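Local coordinates for UDP-N-acetylglucosamine 4,6-dehydratase (Vibrio fischeri, PDB 3PVZ), which probably acts as an NAD-binding lyase that removes water from UDP-N-acetylglucosamine, at residues A[62-67]-A[111-116]; A[102-107]-A[149-154]; A[125-128]-A[132-135]; A[172-177]-A[377-382]. All coordinates share one frame; numbering follows the deposited sequence.

Interaction 1 of 4, residues A[62-67]-A[111-116]; sequences KLHVVD and GQYDYV. With NA (sodium ion), chain H; NAD (nicotinamide-adenine-dinucleotide), chain E.
Tyr113 meets both His64 and Lys62, with its hydroxyl on one and its ring beneath the other's ammonium. Tyr113 OH and His64 ND1 share a hydrogen bond of 2.7 Å near both ring planes; the rings themselves lie obliquely, at 74°. Lys62 reaches over with CG anti to its backbone N (chi1 -172°) and every later bond extended, which carries NZ to 4.3 Å from the Tyr113 ring centroid, an off-centre cation-pi contact. The same Lys62 NZ donates to Gln112 O at 2.9 Å and forms a salt bridge with Asp110, which probably offsets much of the buried charge. A long, flexible lysine suits the span, and tyrosine offers both a polar end and a pi surface. Further out, Phe106 of helix 101-109 packs on Tyr113 and His64, while Gln112 turns its OE1 outward to a sodium ion. At the far end of the strand, Asp67 OD1 accepts from NAD O2B at 2.7 Å and Asp67 OD2 from NAD O3B at 2.6 Å. An acidic residue just after the second strand, gripping both adenosine ribose hydroxyls, is characteristic of NAD-binding Rossmann folds.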
loop_
_atom_site.group_PDB
_atom_site.type_symbol
_atom_site.label_atom_id
_atom_site.label_comp_id
_atom_site.label_asym_id
_atom_site.label_seq_id
_atom_site.Cartn_x
_atom_site.Cartn_y
_atom_site.Cartn_z
ATOM N N LYS A 62 12.929 16.326 15.348
ATOM C CA LYS A 62 12.977 15.875 13.959
ATOM C C LYS A 62 12.143 14.594 13.881
ATOM O O LYS A 62 12.320 13.689 14.704
ATOM C CB LYS A 62 14.418 15.619 13.500
ATOM C CG LYS A 62 14.520 15.332 12.006
ATOM C CD LYS A 62 15.924 15.120 11.562
ATOM C CE LYS A 62 16.029 14.903 10.034
ATOM N NZ LYS A 62 17.439 14.487 9.726
ATOM N N LEU A 63 11.205 14.579 12.918
ATOM C CA LEU A 63 10.396 13.451 12.612
ATOM C C LEU A 63 10.108 13.325 11.127
ATOM O O LEU A 63 9.372 14.118 10.527
ATOM C CB LEU A 63 9.136 13.477 13.470
ATOM C CG LEU A 63 8.004 12.497 13.106
ATOM C CD1 LEU A 63 8.571 11.105 13.270
ATOM C CD2 LEU A 63 6.696 12.684 13.909
ATOM N N HIS A 64 10.707 12.311 10.528
ATOM C CA HIS A 64 10.572 12.037 9.112
ATOM C C HIS A 64 9.839 10.733 8.931
ATOM O O HIS A 64 10.190 9.743 9.555
ATOM C CB HIS A 64 11.913 11.957 8.424
ATOM C CG HIS A 64 12.567 13.279 8.199
ATOM N ND1 HIS A 64 13.709 13.415 7.436
ATOM C CD2 HIS A 64 12.243 14.523 8.626
ATOM C CE1 HIS A 64 14.060 14.698 7.393
ATOM N NE2 HIS A 64 13.188 15.386 8.130
ATOM N N VAL A 65 8.751 10.777 8.128
ATOM C CA VAL A 65 7.910 9.617 7.868
ATOM C C VAL A 65 8.092 9.148 6.420
ATOM O O VAL A 65 8.040 9.945 5.503
ATOM C CB VAL A 65 6.413 9.969 8.110
ATOM C CG1 VAL A 65 5.574 8.723 8.146
ATOM C CG2 VAL A 65 6.267 10.789 9.430
ATOM N N VAL A 66 8.299 7.871 6.199
ATOM C CA VAL A 66 8.495 7.313 4.847
ATOM C C VAL A 66 7.593 6.118 4.567
ATOM O O VAL A 66 7.532 5.195 5.341
ATOM C CB VAL A 66 9.922 6.867 4.702
ATOM C CG1 VAL A 66 10.199 6.239 3.252
ATOM C CG2 VAL A 66 10.871 8.058 4.936
ATOM N N ASP A 67 6.874 6.113 3.445
ATOM C CA ASP A 67 5.961 5.016 3.142
ATOM C C ASP A 67 5.609 5.107 1.686
ATOM O O ASP A 67 5.591 6.191 1.118
ATOM C CB ASP A 67 4.672 5.155 3.975
ATOM C CG ASP A 67 3.876 3.893 4.033
ATOM O OD1 ASP A 67 3.256 3.484 2.999
ATOM O OD2 ASP A 67 3.808 3.350 5.158
ATOM N N GLY A 111 19.977 11.139 6.344
ATOM C CA GLY A 111 20.182 9.967 7.214
ATOM C C GLY A 111 20.529 10.175 8.689
ATOM O O GLY A 111 20.785 9.260 9.417
ATOM N N GLN A 112 20.512 11.397 9.142
ATOM C CA GLN A 112 20.913 11.750 10.499
ATOM C C GLN A 112 19.729 11.667 11.433
ATOM O O GLN A 112 18.899 12.615 11.454
ATOM C CB GLN A 112 21.414 13.204 10.435
ATOM C CG GLN A 112 22.768 13.330 9.802
ATOM C CD GLN A 112 23.844 12.812 10.727
ATOM O OE1 GLN A 112 24.068 13.348 11.825
ATOM N NE2 GLN A 112 24.478 11.774 10.324
ATOM N N TYR A 113 19.634 10.540 12.155
ATOM C CA TYR A 113 18.516 10.238 13.062
ATOM C C TYR A 113 19.069 9.618 14.330
ATOM O O TYR A 113 20.130 9.055 14.307
ATOM C CB TYR A 113 17.501 9.285 12.454
ATOM C CG TYR A 113 16.928 9.812 11.181
ATOM C CD1 TYR A 113 15.899 10.730 11.181
ATOM C CD2 TYR A 113 17.373 9.367 9.968
ATOM C CE1 TYR A 113 15.392 11.220 9.993
ATOM C CE2 TYR A 113 16.850 9.852 8.777
ATOM C CZ TYR A 113 15.863 10.768 8.794
ATOM O OH TYR A 113 15.365 11.242 7.572
ATOM N N ASP A 114 18.364 9.764 15.447
ATOM C CA ASP A 114 18.775 9.111 16.691
ATOM C C ASP A 114 18.056 7.765 16.793
ATOM O O ASP A 114 18.675 6.751 17.175
ATOM C CB ASP A 114 18.475 9.996 17.880
ATOM C CG ASP A 114 19.207 11.311 17.807
ATOM O OD1 ASP A 114 20.459 11.240 17.841
ATOM O OD2 ASP A 114 18.540 12.404 17.699
ATOM N N TYR A 115 16.793 7.750 16.347
ATOM C CA TYR A 115 15.945 6.596 16.486
ATOM C C TYR A 115 15.293 6.317 15.141
ATOM O O TYR A 115 14.685 7.208 14.515
ATOM C CB TYR A 115 14.857 6.822 17.525
ATOM C CG TYR A 115 15.305 7.045 18.974
ATOM C CD1 TYR A 115 15.564 5.978 19.796
ATOM C CD2 TYR A 115 15.369 8.339 19.524
ATOM C CE1 TYR A 115 15.967 6.162 21.113
ATOM C CE2 TYR A 115 15.747 8.534 20.787
ATOM C CZ TYR A 115 16.056 7.440 21.597
ATOM O OH TYR A 115 16.470 7.612 22.881
ATOM N N VAL A 116 15.446 5.078 14.687
ATOM C CA VAL A 116 14.879 4.643 13.413
ATOM C C VAL A 116 13.880 3.522 13.721
ATOM O O VAL A 116 14.239 2.569 14.368
ATOM C CB VAL A 116 15.973 4.193 12.437
ATOM C CG1 VAL A 116 15.324 3.696 11.122
ATOM C CG2 VAL A 116 16.974 5.368 12.193
HETATM NA NA NA H . 25.571 13.212 13.497
HETATM P PA NAD E . 0.278 -2.198 7.471
HETATM O O1A NAD E . -0.042 -2.942 6.215
HETATM O O2A NAD E . -0.864 -1.304 7.847
HETATM O O5B NAD E . 1.393 -1.092 7.225
HETATM C C5B NAD E . 2.622 -1.557 6.625
HETATM C C4B NAD E . 3.187 -0.287 5.981
HETATM O O4B NAD E . 4.430 -0.511 5.350
HETATM C C3B NAD E . 2.200 0.246 4.893
HETATM O O3B NAD E . 1.880 1.605 5.111
HETATM C C2B NAD E . 2.996 0.029 3.584
HETATM O O2B NAD E . 2.629 0.899 2.520
HETATM C C1B NAD E . 4.419 0.226 4.156
HETATM N N9A NAD E . 5.419 -0.351 3.269
HETATM C C8A NAD E . 5.466 -1.609 2.809
HETATM N N7A NAD E . 6.457 -1.772 1.995
HETATM C C5A NAD E . 7.155 -0.595 1.981
HETATM C C6A NAD E . 8.287 -0.140 1.311
HETATM N N6A NAD E . 8.962 -1.046 0.531
HETATM N N1A NAD E . 8.705 1.110 1.477
HETATM C C2A NAD E . 8.034 1.955 2.252
HETATM N N3A NAD E . 6.949 1.573 2.879
HETATM C C4A NAD E . 6.492 0.333 2.772
HETATM O O3 NAD E . 0.702 -3.254 8.608
HETATM P PN NAD E . 0.514 -2.851 10.176
HETATM O O1N NAD E . -0.804 -3.401 10.696
HETATM O O2N NAD E . 0.729 -1.455 10.593
HETATM O O5D NAD E . 1.598 -3.911 10.833
HETATM C C5D NAD E . 2.928 -3.428 10.726
HETATM C C4D NAD E . 3.887 -4.473 11.309
HETATM O O4D NAD E . 3.350 -5.009 12.559
HETATM C C3D NAD E . 3.995 -5.680 10.350
HETATM O O3D NAD E . 5.263 -6.366 10.450
HETATM C C2D NAD E . 2.941 -6.659 10.917
HETATM O O2D NAD E . 3.214 -8.024 10.567
HETATM C C1D NAD E . 3.110 -6.437 12.419
HETATM N N1N NAD E . 1.938 -6.882 13.188
HETATM C C2N NAD E . 0.758 -6.298 12.948
HETATM C C3N NAD E . -0.370 -6.664 13.651
HETATM C C7N NAD E . -1.683 -6.053 13.380
HETATM O O7N NAD E . -2.637 -6.509 14.006
HETATM N N7N NAD E . -1.862 -5.077 12.478
HETATM C C4N NAD E . -0.272 -7.673 14.641
HETATM C C5N NAD E . 0.970 -8.241 14.872
HETATM C C6N NAD E . 2.071 -7.833 14.118
HETATM O O HOH W 1 26.290 11.345 12.477
HETATM O O HOH W 2 24.296 11.571 14.619
#

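Interaction 2 of 4, residues A[102-107]-A[149-154]; sequences EYDAFI and IQQSID
Gln151 reaches from helix 131-154 to three residues of helix 101-109, and its two amide atoms do different work. Its chain runs straight beyond CG (chi2 174°), long enough to bridge helices whose axes stay 11.8 Å apart at their closest. The tighter part is on the carbonyl side. There Gln151 OE1 lies 3.4 Å from Tyr103 CE2, at the ring edge, and 3.8 Å from Ile107 CG1, while Ile107 CG2 rests 3.9 Å from Gln151 CB. The branched isoleucine thus packs two arms beside the glutamine: CG2 against CB and CG1 near OE1. A water completes this side, donating to Gln151 OE1 at 2.8 Å and lying 2.6 Å from Tyr103 OH, so a buried tyrosine and a glutamine are tied through it. The NE2 side is looser, and Asp104 there is partly exposed, whereas Tyr103 is buried. Gln151 NE2 donates to Asp104 OD1 over a longish 3.2 Å, approaching from above the carboxylate plane, 57° out of it, which is not a strong geometry. The stronger partner of Asp104 is Lys147, one turn before Gln151 on helix 131-154, in a salt bridge. The two helices run almost parallel, at 15°, on one face of the main sheet: Tyr103 packs on Val66 of strand 62-66, Ile149 and Ser152 touch Tyr160 of strand 159-163, and helix 174-189 borders the other flank of helix 131-154 through Ile149 and Lys189.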
loop_
_atom_site.group_PDB
_atom_site.type_symbol
_atom_site.label_atom_id
_atom_site.label_comp_id
_atom_site.label_asym_id
_atom_site.label_seq_id
_atom_site.Cartn_x
_atom_site.Cartn_y
_atom_site.Cartn_z
ATOM N N GLU A 102 15.853 6.078 -4.952
ATOM C CA GLU A 102 15.359 7.301 -4.397
ATOM C C GLU A 102 15.556 7.336 -2.882
ATOM O O GLU A 102 16.011 8.329 -2.336
ATOM C CB GLU A 102 13.881 7.453 -4.717
ATOM C CG GLU A 102 13.614 7.749 -6.152
ATOM C CD GLU A 102 13.403 6.558 -7.055
ATOM O OE1 GLU A 102 13.682 5.429 -6.721
ATOM O OE2 GLU A 102 12.918 6.766 -8.167
ATOM N N TYR A 103 15.170 6.263 -2.204
ATOM C CA TYR A 103 15.309 6.148 -0.773
ATOM C C TYR A 103 16.812 6.171 -0.393
ATOM O O TYR A 103 17.227 6.741 0.600
ATOM C CB TYR A 103 14.586 4.850 -0.264
ATOM C CG TYR A 103 14.780 4.678 1.192
ATOM C CD1 TYR A 103 13.943 5.327 2.078
ATOM C CD2 TYR A 103 15.860 4.000 1.715
ATOM C CE1 TYR A 103 14.139 5.251 3.407
ATOM C CE2 TYR A 103 16.056 3.934 3.086
ATOM C CZ TYR A 103 15.184 4.549 3.916
ATOM O OH TYR A 103 15.289 4.585 5.300
ATOM N N ASP A 104 17.652 5.554 -1.191
ATOM C CA ASP A 104 19.093 5.490 -0.852
ATOM C C ASP A 104 19.745 6.875 -1.017
ATOM O O ASP A 104 20.674 7.237 -0.266
ATOM C CB ASP A 104 19.772 4.476 -1.730
ATOM C CG ASP A 104 19.481 3.020 -1.287
ATOM O OD1 ASP A 104 18.885 2.799 -0.203
ATOM O OD2 ASP A 104 19.904 2.112 -2.009
ATOM N N ALA A 105 19.232 7.638 -1.966
ATOM C CA ALA A 105 19.709 8.994 -2.203
ATOM C C ALA A 105 19.180 9.917 -1.082
ATOM O O ALA A 105 19.888 10.811 -0.671
ATOM C CB ALA A 105 19.279 9.515 -3.612
ATOM N N PHE A 106 17.987 9.631 -0.559
ATOM C CA PHE A 106 17.432 10.348 0.611
ATOM C C PHE A 106 18.308 10.107 1.829
ATOM O O PHE A 106 18.614 11.029 2.537
ATOM C CB PHE A 106 15.971 9.911 0.799
ATOM C CG PHE A 106 15.384 10.131 2.159
ATOM C CD1 PHE A 106 14.819 11.320 2.489
ATOM C CD2 PHE A 106 15.226 9.092 3.043
ATOM C CE1 PHE A 106 14.181 11.499 3.727
ATOM C CE2 PHE A 106 14.575 9.287 4.292
ATOM C CZ PHE A 106 14.101 10.484 4.620
ATOM N N ILE A 107 18.760 8.885 2.040
ATOM C CA ILE A 107 19.650 8.570 3.162
ATOM C C ILE A 107 21.031 9.142 2.945
ATOM O O ILE A 107 21.591 9.677 3.833
ATOM C CB ILE A 107 19.763 7.069 3.380
ATOM C CG1 ILE A 107 18.385 6.556 3.804
ATOM C CG2 ILE A 107 20.913 6.704 4.426
ATOM C CD1 ILE A 107 17.916 6.987 5.174
ATOM N N ILE A 149 18.958 -0.950 8.683
ATOM C CA ILE A 149 19.807 -1.063 9.884
ATOM C C ILE A 149 21.277 -0.648 9.588
ATOM O O ILE A 149 21.872 0.144 10.346
ATOM C CB ILE A 149 19.789 -2.473 10.521
ATOM C CG1 ILE A 149 18.360 -2.839 10.951
ATOM C CG2 ILE A 149 20.677 -2.492 11.789
ATOM C CD1 ILE A 149 18.193 -4.302 11.294
ATOM N N GLN A 150 21.843 -1.141 8.492
ATOM C CA GLN A 150 23.230 -0.789 8.122
ATOM C C GLN A 150 23.364 0.716 7.881
ATOM O O GLN A 150 24.307 1.355 8.356
ATOM C CB GLN A 150 23.723 -1.602 6.895
ATOM C CG GLN A 150 25.175 -1.306 6.546
ATOM C CD GLN A 150 26.131 -1.880 7.610
ATOM O OE1 GLN A 150 26.004 -3.017 7.951
ATOM N NE2 GLN A 150 27.033 -1.072 8.151
ATOM N N GLN A 151 22.340 1.328 7.238
ATOM C CA GLN A 151 22.363 2.739 7.002
ATOM C C GLN A 151 22.244 3.498 8.330
ATOM O O GLN A 151 22.762 4.605 8.479
ATOM C CB GLN A 151 21.234 3.122 6.051
ATOM C CG GLN A 151 21.364 2.502 4.705
ATOM C CD GLN A 151 20.164 2.776 3.851
ATOM O OE1 GLN A 151 19.037 2.849 4.344
ATOM N NE2 GLN A 151 20.386 2.905 2.574
ATOM N N SER A 152 21.534 2.931 9.284
ATOM C CA SER A 152 21.435 3.534 10.597
ATOM C C SER A 152 22.784 3.455 11.382
ATOM O O SER A 152 23.174 4.446 12.035
ATOM C CB SER A 152 20.318 2.853 11.386
ATOM O OG SER A 152 19.054 3.022 10.750
ATOM N N ILE A 153 23.476 2.316 11.330
ATOM C CA ILE A 153 24.835 2.186 11.917
ATOM C C ILE A 153 25.772 3.208 11.287
ATOM O O ILE A 153 26.463 3.909 11.976
ATOM C CB ILE A 153 25.434 0.814 11.672
ATOM C CG1 ILE A 153 24.607 -0.263 12.410
ATOM C CG2 ILE A 153 26.915 0.747 12.134
ATOM C CD1 ILE A 153 24.518 -1.549 11.650
ATOM N N ASP A 154 25.735 3.328 9.964
ATOM C CA ASP A 154 26.619 4.246 9.231
ATOM C C ASP A 154 26.421 5.708 9.627
ATOM O O ASP A 154 27.359 6.498 9.597
ATOM C CB ASP A 154 26.449 4.068 7.706
ATOM C CG ASP A 154 26.930 2.682 7.211
ATOM O OD1 ASP A 154 27.598 1.931 7.969
ATOM O OD2 ASP A 154 26.614 2.329 6.055
HETATM O O HOH W 3 17.405 3.740 6.468
#

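Interaction 3 of 4, residues A[125-128]-A[132-135]; sequences VRSE and FTLM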
loop_
_atom_site.group_PDB
_atom_site.type_symbol
_atom_site.label_atom_id
_atom_site.label_comp_id
_atom_site.label_asym_id
_atom_site.label_seq_id
_atom_site.Cartn_x
_atom_site.Cartn_y
_atom_site.Cartn_z
ATOM N N VAL A 125 -0.757 -13.356 4.912
ATOM C CA VAL A 125 -0.345 -14.761 4.771
ATOM C C VAL A 125 -0.437 -15.234 3.301
ATOM O O VAL A 125 0.432 -15.948 2.817
ATOM C CB VAL A 125 -1.188 -15.652 5.740
ATOM C CG1 VAL A 125 -1.063 -17.153 5.388
ATOM C CG2 VAL A 125 -0.769 -15.369 7.161
ATOM N N ARG A 126 -1.476 -14.770 2.615
ATOM C CA ARG A 126 -1.736 -15.091 1.218
ATOM C C ARG A 126 -0.689 -14.519 0.265
ATOM O O ARG A 126 -0.637 -14.885 -0.892
ATOM C CB ARG A 126 -3.117 -14.546 0.838
ATOM C CG ARG A 126 -3.273 -13.014 1.029
ATOM C CD ARG A 126 -4.505 -12.665 1.889
ATOM N NE ARG A 126 -4.163 -12.274 3.255
ATOM C CZ ARG A 126 -3.999 -13.128 4.266
ATOM N NH1 ARG A 126 -4.177 -14.425 4.073
ATOM N NH2 ARG A 126 -3.671 -12.691 5.480
ATOM N N SER A 127 0.160 -13.618 0.756
ATOM C CA SER A 127 1.232 -13.089 -0.073
ATOM C C SER A 127 2.229 -14.198 -0.412
ATOM O O SER A 127 3.179 -13.988 -1.153
ATOM C CB SER A 127 1.900 -11.868 0.582
ATOM O OG SER A 127 1.027 -10.732 0.517
ATOM N N GLU A 128 1.978 -15.383 0.125
ATOM C CA GLU A 128 2.652 -16.610 -0.266
ATOM C C GLU A 128 2.241 -17.250 -1.573
ATOM O O GLU A 128 2.910 -18.182 -2.002
ATOM C CB GLU A 128 2.313 -17.686 0.756
ATOM C CG GLU A 128 3.345 -17.931 1.733
ATOM C CD GLU A 128 2.925 -19.050 2.649
ATOM O OE1 GLU A 128 2.694 -20.169 2.135
ATOM O OE2 GLU A 128 2.844 -18.792 3.867
ATOM N N PHE A 132 6.357 -14.508 -6.917
ATOM C CA PHE A 132 6.774 -13.137 -7.157
ATOM C C PHE A 132 6.419 -12.282 -5.947
ATOM O O PHE A 132 7.264 -11.577 -5.427
ATOM C CB PHE A 132 6.175 -12.637 -8.465
ATOM C CG PHE A 132 6.190 -13.679 -9.559
ATOM C CD1 PHE A 132 7.396 -14.167 -10.050
ATOM C CD2 PHE A 132 5.001 -14.211 -10.051
ATOM C CE1 PHE A 132 7.421 -15.153 -11.042
ATOM C CE2 PHE A 132 5.019 -15.186 -11.039
ATOM C CZ PHE A 132 6.238 -15.648 -11.541
ATOM N N THR A 133 5.205 -12.405 -5.451
ATOM C CA THR A 133 4.835 -11.757 -4.206
ATOM C C THR A 133 5.696 -12.242 -3.030
ATOM O O THR A 133 6.099 -11.445 -2.184
ATOM C CB THR A 133 3.345 -11.949 -3.894
ATOM O OG1 THR A 133 2.561 -11.641 -5.057
ATOM C CG2 THR A 133 2.934 -11.027 -2.788
ATOM N N LEU A 134 6.022 -13.528 -3.019
ATOM C CA LEU A 134 6.846 -14.125 -1.978
ATOM C C LEU A 134 8.240 -13.537 -1.970
ATOM O O LEU A 134 8.817 -13.322 -0.923
ATOM C CB LEU A 134 6.925 -15.632 -2.221
ATOM C CG LEU A 134 7.514 -16.597 -1.189
ATOM C CD1 LEU A 134 6.936 -16.381 0.207
ATOM C CD2 LEU A 134 7.272 -18.036 -1.638
HETATM N N MSE A 135 8.798 -13.302 -3.147
HETATM C CA MSE A 135 10.130 -12.702 -3.248
HETATM C C MSE A 135 10.048 -11.272 -2.753
HETATM O O MSE A 135 10.923 -10.831 -2.044
HETATM C CB MSE A 135 10.661 -12.714 -4.677
HETATM C CG MSE A 135 12.007 -12.087 -4.893
HETATM SE SE MSE A 135 13.370 -12.977 -3.896
HETATM C CE MSE A 135 13.840 -14.307 -5.275
#
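Ser127 and Thr133 meet at a flat peptide group instead of a ring: the carbonyl oxygen of Ser127 lies 3.4 Å from Thr133 CB and likewise 3.4 Å from Thr133 CG2. The same oxygen comes near Leu134 N, but the angle is poor and no hydrogen bond forms. The methyl branch of Thr133 also packs against the serine side chain, Thr133 CG2 to Ser127 CB at 3.6 Å. It does so because CG2 stands anti to the backbone N, which leaves OG1 (chi1 -48°) turned to Asp130, with which it hydrogen-bonds. Threonine serves well here, offering a methyl to one neighbour and a hydroxyl to another. Beside this pair Glu128 and Leu134 run alongside each other in the same direction, Glu128 CG 4.2 Å from Leu134 CD1. The flat carboxylate beyond is held by Met174 N, which donates to OE2, so the aliphatic stem can pack while the charged end is satisfied. Ser127 OG is paired with Glu70 of the second subunit, and Leu96 of that subunit packs on Thr133. Asp130 also accepts from Phe132 N, consistent with a role in capping the start of helix 131-154. The arrangement belongs to the connection that follows strand 115-118 of the Rossmann-type sheet, where the chain turns through a 3-10 segment into helix 131-154 at the subunit interface.

Interaction 4 of 4, residues A[172-177]-A[377-382]; sequences VNMMGA and QLFFIM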
loop_
_atom_site.group_PDB
_atom_site.type_symbol
_atom_site.label_atom_id
_atom_site.label_comp_id
_atom_site.label_asym_id
_atom_site.label_seq_id
_atom_site.Cartn_x
_atom_site.Cartn_y
_atom_site.Cartn_z
ATOM N N VAL A 172 4.552 -21.345 10.931
ATOM C CA VAL A 172 3.763 -22.356 10.249
ATOM C C VAL A 172 3.512 -21.978 8.773
ATOM O O VAL A 172 3.141 -22.826 7.969
ATOM C CB VAL A 172 2.426 -22.612 11.032
ATOM C CG1 VAL A 172 2.716 -23.336 12.361
ATOM C CG2 VAL A 172 1.643 -21.295 11.298
ATOM N N ASN A 173 3.762 -20.718 8.417
ATOM C CA ASN A 173 3.606 -20.223 7.043
ATOM C C ASN A 173 4.853 -19.397 6.625
ATOM O O ASN A 173 5.726 -19.175 7.448
ATOM C CB ASN A 173 2.313 -19.429 6.944
ATOM C CG ASN A 173 2.229 -18.328 7.975
ATOM O OD1 ASN A 173 3.226 -17.672 8.281
ATOM N ND2 ASN A 173 1.039 -18.095 8.496
HETATM N N MSE A 174 4.955 -18.984 5.363
HETATM C CA MSE A 174 6.169 -18.309 4.843
HETATM C C MSE A 174 6.348 -16.887 5.402
HETATM O O MSE A 174 7.464 -16.383 5.489
HETATM C CB MSE A 174 6.181 -18.257 3.307
HETATM C CG MSE A 174 6.073 -19.617 2.600
HETATM SE SE MSE A 174 7.613 -20.656 2.994
HETATM C CE MSE A 174 8.868 -19.806 1.737
HETATM N N MSE A 175 5.237 -16.244 5.727
HETATM C CA MSE A 175 5.219 -14.964 6.428
HETATM C C MSE A 175 6.042 -15.008 7.699
HETATM O O MSE A 175 6.985 -14.233 7.890
HETATM C CB MSE A 175 3.782 -14.630 6.835
HETATM C CG MSE A 175 3.206 -13.510 6.145
HETATM SE SE MSE A 175 4.161 -11.969 6.761
HETATM C CE MSE A 175 3.520 -12.124 8.620
ATOM N N GLY A 176 5.647 -15.925 8.577
ATOM C CA GLY A 176 6.290 -16.097 9.851
ATOM C C GLY A 176 7.700 -16.561 9.660
ATOM O O GLY A 176 8.580 -16.143 10.399
ATOM N N ALA A 177 7.941 -17.419 8.676
ATOM C CA ALA A 177 9.323 -17.806 8.379
ATOM C C ALA A 177 10.143 -16.565 7.944
ATOM O O ALA A 177 11.309 -16.411 8.348
ATOM C CB ALA A 177 9.369 -18.863 7.336
ATOM N N GLN A 377 12.465 -24.485 -0.202
ATOM C CA GLN A 377 13.621 -25.331 0.088
ATOM C C GLN A 377 14.735 -24.567 0.789
ATOM O O GLN A 377 15.368 -25.074 1.704
ATOM C CB GLN A 377 14.151 -25.972 -1.185
ATOM C CG GLN A 377 13.256 -27.076 -1.703
ATOM C CD GLN A 377 13.059 -28.205 -0.686
ATOM O OE1 GLN A 377 14.027 -28.761 -0.153
ATOM N NE2 GLN A 377 11.798 -28.530 -0.403
ATOM N N LEU A 378 14.984 -23.346 0.352
ATOM C CA LEU A 378 15.922 -22.500 1.042
ATOM C C LEU A 378 15.433 -22.209 2.479
ATOM O O LEU A 378 16.208 -22.266 3.418
ATOM C CB LEU A 378 16.121 -21.214 0.248
ATOM C CG LEU A 378 16.958 -20.107 0.849
ATOM C CD1 LEU A 378 18.390 -20.581 1.015
ATOM C CD2 LEU A 378 16.838 -18.919 -0.096
ATOM N N PHE A 379 14.148 -21.922 2.640
ATOM C CA PHE A 379 13.593 -21.713 3.975
ATOM C C PHE A 379 13.757 -22.949 4.870
ATOM O O PHE A 379 13.939 -22.805 6.065
ATOM C CB PHE A 379 12.108 -21.302 3.936
ATOM C CG PHE A 379 11.869 -19.828 3.682
ATOM C CD1 PHE A 379 12.655 -19.094 2.799
ATOM C CD2 PHE A 379 10.818 -19.188 4.293
ATOM C CE1 PHE A 379 12.394 -17.756 2.559
ATOM C CE2 PHE A 379 10.562 -17.850 4.050
ATOM C CZ PHE A 379 11.350 -17.143 3.179
ATOM N N PHE A 380 13.686 -24.157 4.315
ATOM C CA PHE A 380 13.909 -25.355 5.143
ATOM C C PHE A 380 15.355 -25.429 5.652
ATOM O O PHE A 380 15.599 -25.860 6.783
ATOM C CB PHE A 380 13.545 -26.645 4.403
ATOM C CG PHE A 380 12.056 -26.844 4.172
ATOM C CD1 PHE A 380 11.099 -26.130 4.891
ATOM C CD2 PHE A 380 11.614 -27.779 3.227
ATOM C CE1 PHE A 380 9.728 -26.334 4.660
ATOM C CE2 PHE A 380 10.245 -27.983 2.999
ATOM C CZ PHE A 380 9.307 -27.261 3.728
ATOM N N ILE A 381 16.313 -24.994 4.841
ATOM C CA ILE A 381 17.720 -24.974 5.279
ATOM C C ILE A 381 17.911 -23.893 6.338
ATOM O O ILE A 381 18.555 -24.121 7.349
ATOM C CB ILE A 381 18.699 -24.819 4.085
ATOM C CG1 ILE A 381 18.779 -26.163 3.326
ATOM C CG2 ILE A 381 20.058 -24.371 4.576
ATOM C CD1 ILE A 381 19.446 -26.116 1.931
HETATM N N MSE A 382 17.289 -22.740 6.132
HETATM C CA MSE A 382 17.392 -21.657 7.094
HETATM C C MSE A 382 16.775 -22.026 8.459
HETATM O O MSE A 382 17.342 -21.699 9.491
HETATM C CB MSE A 382 16.730 -20.388 6.537
HETATM C CG MSE A 382 17.339 -19.850 5.237
HETATM SE SE MSE A 382 19.211 -19.508 5.403
HETATM C CE MSE A 382 19.049 -17.893 6.459
#
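Met174, modelled as selenomethionine, curls toward Phe379 by bending at its second and third torsions (chi2 -65°, chi3 -79°), so that its methyl rather than its stem leads across the contact. Phe379 answers with CG anti to the carbonyl carbon (chi1 -82°), and its ring projects from helix 372-382 toward helix 174-189. Met174 CE then sits over one face of the Phe379 ring, 3.5 Å from the centroid and offset toward the rim, closest to Phe379 CD2 at 3.3 Å. Met174 SE approaches the Phe379 ring more obliquely, 4.6 Å from its centroid, as a Met-aromatic contact. Ala177, one turn along, brings its CB to 3.4 Å from Phe379 CD2; its small side chain lets the ring come close to the helix backbone. The first turn is fixed by Asn173 at the N-cap, whose OD1 accepts from Gly176 N at 3.0 Å in a nearly linear bond. Ile138 of helix 131-154 and Ile181 also touch Phe379, and Leu134 packs on Met174, making the surroundings apolar. Met175 and Lys179, an NAD-binding residue, have the spacing of the YxxxK motif of short-chain dehydrogenases, with methionine in the tyrosine place. No hydrogen bond crosses between 172-177 and 377-382: dispersion, CH-pi and selenium-aromatic attraction join the C-terminal helix to this part of the cofactor domain, and flexible methionine can follow the contour of the ring.

Interactions 1 and 2 touch, their centres 10 Å apart; Tyr113 OH meets Phe106 CZ, Val66 packs on both Tyr103 and Phe106, and Val116 packs on Ser152, joining strands 62-66 and 115-118 of the main sheet to helices 101-109 and 131-154 lying on it. Their segments alternate along the chain. Interaction 3 is nested within the loop closed by interaction 2, and both use helix 131-154, at positions about 26 Å apart by centres, and both touch the second subunit. Interaction 4 comes last and lies 12 Å from interaction 3, centre to centre, connected through Glu128 and Met174. Together they link the NAD-binding sheet, the dimer-facing helix and the C-terminal helix.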